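Local coordinates for protein 378aa long hypothetical citrate synthase (PDB 1VGM) that is of undetermined function but belongs to the citrate synthase family, with two largely helical chains in its assembly, at residues 69-73 with 119-123; 84-90 with 134-139; 239-243 with 295-300. All blocks are in the same frame, centred on the assembly; numbering follows the deposited sequence.

Overall arrangement
The three contacts join helices or loops of a largely helical chain, and none touches another. Contacts 1 and 2 share helix 117-139: its early turns meet the end of helix 60-71, and its last turns meet the loop after helix 78-84. Their segments alternate along the chain, and their centres lie about 24 Å apart. Contact 3 follows in series and pairs helix 239-249 with helix 284-304; its centre is about 44 Å from that of contact 1, across the centre of the chain, and about 36 Å from that of contact 2. One long helix thus gathers two earlier parts of the sequence, while a separate helix pair forms at a distant end of the molecule.

Contact 1 of 3, residues 69-73 with 119-123; sequences IINES and ELAVQ
Glu119 opens the contact with its aliphatic part, laying CG against CD1 of Ile69 at 4.0 Å. The isoleucine reaches that far because its chain runs out extended, with CD1 anti to CA (chi2 164°). The glutamate chain bends at its second torsion and carries the carboxylate away from Ile69, where OE2 is hydrogen-bonded to the hydroxyl of Tyr54. A long side chain suits this partly exposed place, since its carbons pack while its charge finds a partner elsewhere.

One turn on, Val122 supplies the apolar centre. Its CG1 methyl, set anti to the backbone N (chi1 -175°), meets CG2 of Ile69 at 3.6 Å and CG1 of Ile70, also at 3.6 Å. Both isoleucines cross the valine at roughly right angles; branched side chains of this size pack closely between the two backbones. Leu53 of helix 45-54 adds a further apolar neighbour to Val122.

Gln123 closes the contact with two different parts. Its CG lies 3.8 Å from CG2 of Ile69 and 3.4 Å from OG of Ser73. That hydroxyl is occupied: OG of Ser73 donates a 2.6 Å hydrogen bond back to O of Ile69, which also accepts from Glu72 N on the opposite face of its carbonyl plane. The small serine can therefore sit close to the glutamine and still satisfy its polar atom. Beyond CG the glutamine is extended, and NE2 of Gln123 donates to water 1 at 2.9 Å; the water in turn donates to OE1 of Glu72 at 2.6 Å. Farther along the same helix, Lys127 binds the carbonyl O of Ser73. Together these contacts seat the C-terminal end of helix 60-71, and the residues just after it, on the flank of helix 117-139, a helix-to-helix junction within the predominantly helical citrate synthase fold.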
# COMPACT_ATOMS: atom_id res chain seq x y z
N ILE A 69 8.33 -21.08 16.35
CA ILE A 69 7.97 -20.58 15.03
C ILE A 69 8.96 -19.51 14.58
O ILE A 69 9.44 -19.54 13.45
CB ILE A 69 6.55 -19.98 15.04
CG1 ILE A 69 5.52 -21.10 15.30
CG2 ILE A 69 6.27 -19.29 13.70
CD1 ILE A 69 4.13 -20.59 15.71
N ILE A 70 9.25 -18.57 15.47
CA ILE A 70 10.21 -17.52 15.16
C ILE A 70 11.50 -18.13 14.66
O ILE A 70 11.99 -17.77 13.58
CB ILE A 70 10.50 -16.64 16.41
CG1 ILE A 70 9.29 -15.76 16.72
CG2 ILE A 70 11.73 -15.78 16.17
CD1 ILE A 70 9.32 -15.12 18.09
N ASN A 71 12.06 -19.04 15.45
CA ASN A 71 13.43 -19.49 15.25
C ASN A 71 13.58 -20.33 13.98
O ASN A 71 14.68 -20.50 13.47
CB ASN A 71 13.91 -20.30 16.46
CG ASN A 71 14.35 -19.42 17.60
OD1 ASN A 71 14.98 -18.38 17.39
ND2 ASN A 71 14.03 -19.83 18.83
N GLU A 72 12.46 -20.86 13.49
CA GLU A 72 12.49 -21.64 12.26
C GLU A 72 12.08 -20.83 11.03
O GLU A 72 11.94 -21.38 9.95
CB GLU A 72 11.58 -22.87 12.39
CG GLU A 72 10.09 -22.58 12.30
CD GLU A 72 9.23 -23.78 12.68
OE1 GLU A 72 7.99 -23.63 12.78
OE2 GLU A 72 9.78 -24.88 12.86
N SER A 73 11.89 -19.52 11.19
CA SER A 73 11.27 -18.73 10.13
C SER A 73 12.09 -17.52 9.63
O SER A 73 11.53 -16.64 8.98
CB SER A 73 9.89 -18.25 10.57
OG SER A 73 9.05 -19.34 10.89
N GLU A 119 -0.10 -18.05 13.13
CA GLU A 119 1.22 -18.63 12.95
C GLU A 119 1.94 -17.95 11.78
O GLU A 119 3.15 -17.73 11.84
CB GLU A 119 1.09 -20.14 12.72
CG GLU A 119 0.56 -20.91 13.93
CD GLU A 119 -0.91 -20.61 14.25
OE1 GLU A 119 -1.70 -20.40 13.30
OE2 GLU A 119 -1.26 -20.59 15.46
N LEU A 120 1.20 -17.61 10.73
CA LEU A 120 1.78 -16.88 9.60
C LEU A 120 2.25 -15.49 10.02
O LEU A 120 3.30 -15.04 9.58
CB LEU A 120 0.76 -16.75 8.46
CG LEU A 120 1.16 -15.82 7.31
CD1 LEU A 120 2.39 -16.38 6.61
CD2 LEU A 120 0.01 -15.67 6.31
N ALA A 121 1.48 -14.81 10.87
CA ALA A 121 1.91 -13.54 11.47
C ALA A 121 3.27 -13.63 12.17
O ALA A 121 4.11 -12.74 12.02
CB ALA A 121 0.84 -13.04 12.45
N VAL A 122 3.47 -14.69 12.95
CA VAL A 122 4.74 -14.87 13.65
C VAL A 122 5.89 -15.06 12.67
O VAL A 122 6.95 -14.45 12.82
CB VAL A 122 4.70 -16.09 14.61
CG1 VAL A 122 5.99 -16.16 15.42
CG2 VAL A 122 3.51 -15.97 15.55
N GLN A 123 5.67 -15.88 11.65
CA GLN A 123 6.66 -16.07 10.59
C GLN A 123 7.03 -14.74 9.95
O GLN A 123 8.20 -14.47 9.70
CB GLN A 123 6.13 -17.02 9.50
CG GLN A 123 5.86 -18.43 10.00
CD GLN A 123 5.29 -19.34 8.92
OE1 GLN A 123 4.73 -18.87 7.92
NE2 GLN A 123 5.41 -20.64 9.12
O HOH W 1 6.27 -22.27 11.38

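Contact 2 of 3, residues 84-90 with 134-139; sequences IFSMPRN and NIYRAK
Phe85 lies against Ala138 where the loop following helix 78-84, with a type I beta turn from Ile84 to Met87, passes the last turns of helix 117-139. The turn belongs to a loop of the helical citrate synthase fold that also reaches the second subunit, where Gln79 of that chain bonds to Ser86 O.

The apolar contacts centre on the alanine. CB of Ala138 forms a CH-pi contact with one face of the Phe85 ring, 3.9 Å from the centroid and 14° off the ring normal, and also meets CG2 of Ile84 at 3.6 Å. The single methyl of alanine lets ring and isoleucine both come close to the helix. Ile84 CD1 extends the packing to CG1 of Ile135, and Met96 of helix 93-108 touches both isoleucines.

The ring also has a polar neighbour. OD1 of Asn134 lies at its edge, in the ring plane, 3.7 Å from CZ of Phe85, with the amide turned steeply against the ring. The slightly positive rim of the ring probably suits this oxygen, whose hydrogen-bond donor is N of Lys145.

Water links the more exposed end. Water 2 accepts from NE of Arg89 at 3.2 Å and donates to O of Ala138 at 2.5 Å, while water 3 donates to the carbonyls of Arg89 and Lys139. The arginine suits this exposed border because its extended carbons run beside the helix-end carbonyls.

The direct hydrogen bond belongs to Lys139, whose ammonium also bonds to O of Cys91 and makes a cation-pi contact with Tyr329. Bends at chi3 and chi4 curl the chain round the loop carbonyl, bringing NZ of Lys139 to 2.6 Å from O of Arg89, tilted 30° from the carbonyl plane.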
# COMPACT_ATOMS: atom_id res chain seq x y z
N ILE A 84 17.74 -6.53 -2.58
CA ILE A 84 18.15 -5.57 -1.55
C ILE A 84 19.59 -5.12 -1.79
O ILE A 84 19.91 -3.92 -1.76
CB ILE A 84 18.05 -6.22 -0.13
CG1 ILE A 84 16.63 -6.08 0.40
CG2 ILE A 84 19.03 -5.57 0.83
CD1 ILE A 84 16.41 -6.77 1.75
N PHE A 85 20.47 -6.09 -2.03
CA PHE A 85 21.89 -5.79 -2.14
C PHE A 85 22.28 -5.23 -3.50
O PHE A 85 23.43 -4.83 -3.70
CB PHE A 85 22.69 -7.05 -1.82
CG PHE A 85 22.84 -7.30 -0.36
CD1 PHE A 85 23.94 -6.78 0.33
CD2 PHE A 85 21.84 -7.94 0.36
CE1 PHE A 85 24.05 -6.91 1.71
CE2 PHE A 85 21.94 -8.08 1.74
CZ PHE A 85 23.04 -7.55 2.42
N SER A 86 21.34 -5.18 -4.44
CA SER A 86 21.65 -4.66 -5.77
C SER A 86 21.22 -3.20 -5.90
O SER A 86 21.55 -2.55 -6.88
CB SER A 86 20.95 -5.48 -6.85
OG SER A 86 19.57 -5.18 -6.89
N MET A 87 20.50 -2.70 -4.91
CA MET A 87 20.02 -1.32 -4.98
C MET A 87 21.08 -0.35 -4.49
O MET A 87 22.00 -0.73 -3.76
CB MET A 87 18.75 -1.17 -4.15
CG MET A 87 17.49 -1.40 -4.96
SD MET A 87 16.02 -1.08 -4.03
CE MET A 87 15.77 -2.66 -3.27
N PRO A 88 21.00 0.91 -4.93
CA PRO A 88 21.96 1.91 -4.48
C PRO A 88 22.01 1.96 -2.96
O PRO A 88 21.00 1.76 -2.29
CB PRO A 88 21.43 3.21 -5.09
CG PRO A 88 20.69 2.76 -6.32
CD PRO A 88 20.05 1.46 -5.91
N ARG A 89 23.19 2.23 -2.42
CA ARG A 89 23.38 2.19 -0.99
C ARG A 89 22.72 3.36 -0.28
O ARG A 89 22.56 3.35 0.94
CB ARG A 89 24.87 2.13 -0.66
CG ARG A 89 25.53 0.90 -1.29
CD ARG A 89 26.80 0.48 -0.58
NE ARG A 89 27.22 -0.83 -1.06
CZ ARG A 89 28.49 -1.20 -1.20
NH1 ARG A 89 29.47 -0.34 -0.94
NH2 ARG A 89 28.79 -2.44 -1.58
N ASN A 90 22.31 4.36 -1.06
CA ASN A 90 21.68 5.55 -0.50
C ASN A 90 20.15 5.44 -0.47
O ASN A 90 19.48 6.37 -0.03
CB ASN A 90 22.07 6.78 -1.31
CG ASN A 90 21.33 6.86 -2.62
OD1 ASN A 90 21.50 6.01 -3.49
ND2 ASN A 90 20.49 7.87 -2.77
N ASN A 134 19.30 -6.82 7.17
CA ASN A 134 20.08 -6.87 5.94
C ASN A 134 19.99 -5.58 5.13
O ASN A 134 20.87 -5.27 4.32
CB ASN A 134 19.64 -8.06 5.08
CG ASN A 134 20.33 -9.34 5.48
OD1 ASN A 134 21.49 -9.57 5.14
ND2 ASN A 134 19.63 -10.19 6.23
N ILE A 135 18.93 -4.82 5.37
CA ILE A 135 18.86 -3.47 4.84
C ILE A 135 19.98 -2.62 5.41
O ILE A 135 20.69 -1.95 4.66
CB ILE A 135 17.50 -2.78 5.18
CG1 ILE A 135 16.39 -3.44 4.37
CG2 ILE A 135 17.59 -1.28 4.87
CD1 ILE A 135 15.03 -2.82 4.57
N TYR A 136 20.16 -2.65 6.73
CA TYR A 136 21.33 -2.01 7.34
C TYR A 136 22.61 -2.48 6.66
O TYR A 136 23.46 -1.67 6.29
CB TYR A 136 21.40 -2.31 8.84
CG TYR A 136 22.74 -1.98 9.46
CD1 TYR A 136 23.16 -0.66 9.59
CD2 TYR A 136 23.60 -2.99 9.89
CE1 TYR A 136 24.41 -0.35 10.14
CE2 TYR A 136 24.84 -2.70 10.44
CZ TYR A 136 25.24 -1.38 10.56
OH TYR A 136 26.48 -1.11 11.08
N ARG A 137 22.75 -3.79 6.49
CA ARG A 137 23.99 -4.33 5.98
C ARG A 137 24.25 -3.88 4.54
O ARG A 137 25.36 -3.47 4.20
CB ARG A 137 23.97 -5.86 6.07
CG ARG A 137 24.30 -6.36 7.46
CD ARG A 137 24.13 -7.86 7.58
NE ARG A 137 24.75 -8.34 8.80
CZ ARG A 137 26.06 -8.47 8.99
NH1 ARG A 137 26.90 -8.36 7.97
NH2 ARG A 137 26.53 -8.73 10.20
N ALA A 138 23.22 -3.95 3.70
CA ALA A 138 23.32 -3.49 2.32
C ALA A 138 23.74 -2.02 2.22
O ALA A 138 24.58 -1.66 1.40
CB ALA A 138 21.98 -3.69 1.61
N LYS A 139 23.16 -1.17 3.06
CA LYS A 139 23.44 0.26 2.96
C LYS A 139 24.85 0.58 3.42
O LYS A 139 25.41 1.61 3.03
CB LYS A 139 22.44 1.07 3.79
CG LYS A 139 21.06 1.17 3.15
CD LYS A 139 20.13 2.08 3.95
CE LYS A 139 20.58 3.54 3.86
NZ LYS A 139 20.55 4.07 2.46
O HOH W 2 24.93 -2.99 -0.69
O HOH W 3 24.42 4.25 3.47

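Contact 3 of 3, residues 239-243 with 295-300; sequences ADKWF and RIEKLG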
# COMPACT_ATOMS: atom_id res chain seq x y z
N ALA A 239 22.35 24.28 24.42
CA ALA A 239 20.92 23.93 24.35
C ALA A 239 20.00 25.15 24.51
O ALA A 239 19.03 25.30 23.77
CB ALA A 239 20.59 22.87 25.42
N ASP A 240 20.31 26.01 25.48
CA ASP A 240 19.47 27.17 25.75
C ASP A 240 19.46 28.15 24.58
O ASP A 240 18.41 28.64 24.17
CB ASP A 240 19.93 27.90 27.01
CG ASP A 240 19.66 27.11 28.28
OD1 ASP A 240 19.40 27.73 29.32
OD2 ASP A 240 19.69 25.86 28.22
N LYS A 241 20.64 28.43 24.04
CA LYS A 241 20.75 29.28 22.86
C LYS A 241 19.89 28.75 21.71
O LYS A 241 19.15 29.51 21.08
CB LYS A 241 22.22 29.36 22.43
CG LYS A 241 22.47 30.10 21.13
CD LYS A 241 23.95 30.05 20.76
CE LYS A 241 24.29 31.08 19.69
NZ LYS A 241 25.77 31.36 19.65
N TRP A 242 19.99 27.45 21.44
CA TRP A 242 19.29 26.81 20.32
C TRP A 242 17.78 26.91 20.49
O TRP A 242 17.05 27.27 19.57
CB TRP A 242 19.70 25.34 20.22
CG TRP A 242 19.08 24.60 19.08
CD1 TRP A 242 19.60 24.42 17.83
CD2 TRP A 242 17.82 23.90 19.09
NE1 TRP A 242 18.75 23.65 17.07
CE2 TRP A 242 17.65 23.32 17.82
CE3 TRP A 242 16.84 23.69 20.07
CZ2 TRP A 242 16.53 22.55 17.48
CZ3 TRP A 242 15.72 22.92 19.73
CH2 TRP A 242 15.58 22.36 18.45
N PHE A 243 17.31 26.59 21.69
CA PHE A 243 15.88 26.61 22.00
C PHE A 243 15.29 28.00 21.77
O PHE A 243 14.22 28.13 21.16
CB PHE A 243 15.66 26.18 23.45
CG PHE A 243 14.23 25.94 23.80
CD1 PHE A 243 13.42 26.98 24.23
CD2 PHE A 243 13.69 24.66 23.71
CE1 PHE A 243 12.08 26.74 24.56
CE2 PHE A 243 12.35 24.42 24.03
CZ PHE A 243 11.55 25.46 24.46
N ARG A 295 17.85 18.77 28.82
CA ARG A 295 17.74 20.20 28.98
C ARG A 295 16.64 20.72 28.08
O ARG A 295 15.86 21.57 28.46
CB ARG A 295 19.06 20.90 28.63
CG ARG A 295 19.03 22.43 28.75
CD ARG A 295 18.62 22.87 30.16
NE ARG A 295 18.64 24.32 30.32
CZ ARG A 295 18.21 24.97 31.40
NH1 ARG A 295 17.75 24.29 32.45
NH2 ARG A 295 18.25 26.29 31.44
N ILE A 296 16.59 20.18 26.87
CA ILE A 296 15.55 20.58 25.92
C ILE A 296 14.18 20.19 26.45
O ILE A 296 13.20 20.92 26.29
CB ILE A 296 15.77 19.92 24.54
CG1 ILE A 296 17.06 20.44 23.90
CG2 ILE A 296 14.57 20.20 23.64
CD1 ILE A 296 17.08 21.94 23.69
N GLU A 297 14.11 19.02 27.09
CA GLU A 297 12.85 18.57 27.67
C GLU A 297 12.37 19.55 28.74
O GLU A 297 11.20 19.91 28.77
CB GLU A 297 13.01 17.18 28.30
CG GLU A 297 11.72 16.66 28.94
CD GLU A 297 11.96 15.50 29.88
OE1 GLU A 297 12.99 14.82 29.73
OE2 GLU A 297 11.12 15.27 30.77
N LYS A 298 13.28 19.99 29.60
CA LYS A 298 12.95 20.98 30.63
C LYS A 298 12.44 22.30 30.05
O LYS A 298 11.37 22.79 30.43
CB LYS A 298 14.16 21.25 31.53
CG LYS A 298 13.85 22.08 32.76
CD LYS A 298 12.74 21.45 33.60
CE LYS A 298 13.11 20.05 34.09
NZ LYS A 298 13.62 20.04 35.50
N LEU A 299 13.20 22.89 29.12
CA LEU A 299 12.76 24.11 28.47
C LEU A 299 11.43 23.88 27.77
O LEU A 299 10.52 24.71 27.85
CB LEU A 299 13.81 24.58 27.46
CG LEU A 299 15.19 24.81 28.08
CD1 LEU A 299 16.23 25.04 26.99
CD2 LEU A 299 15.12 26.01 29.04
N GLY A 300 11.32 22.73 27.10
CA GLY A 300 10.10 22.36 26.42
C GLY A 300 8.87 22.32 27.31
O GLY A 300 7.83 22.90 26.98
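Asp240 and Arg295 face each other in a side-on salt bridge where the start of helix 239-249 packs on the middle of helix 284-304, a helix-helix crossing within the helical citrate synthase fold. NE of Arg295 donates to OD2 of Asp240 at 2.8 Å and NH2 of Arg295 to OD1 of Asp240 at 2.8 Å, both bonds almost straight and both using syn lone pairs. Carboxylate and guanidinium lie nearly coplanar, 10° apart. Beside this pair, CB of Leu299 sits 3.6 Å above the centre of the Phe243 ring in a CH-pi contact, and CD1 of Ile296 reaches CB of Ala239 at 4.0 Å and CE3 of Trp242 at 4.0 Å.

A bend at chi2 of Arg295 (57°) turns its chain toward the aspartate, while CG of Arg295 rests 3.7 Å from CB of Ala239. CD2 of Leu299, one turn on, lies over one guanidinium face. The small Ala239 leaves room for Arg295 CG and Ile296 CD1; the axes of the two short segments come within 10.0 Å and cross at -45°.

Farther out, Glu232 accepts from NE1 of Trp242, tying the indole to helix 222-233, and Leu254 touches both Phe243 and Ile296. With two nitrogens matched to two oxygens, the bridge fixes the rotation of both groups; Leu299 CD2 may shield the pair from water on its side, though both residues remain partly exposed.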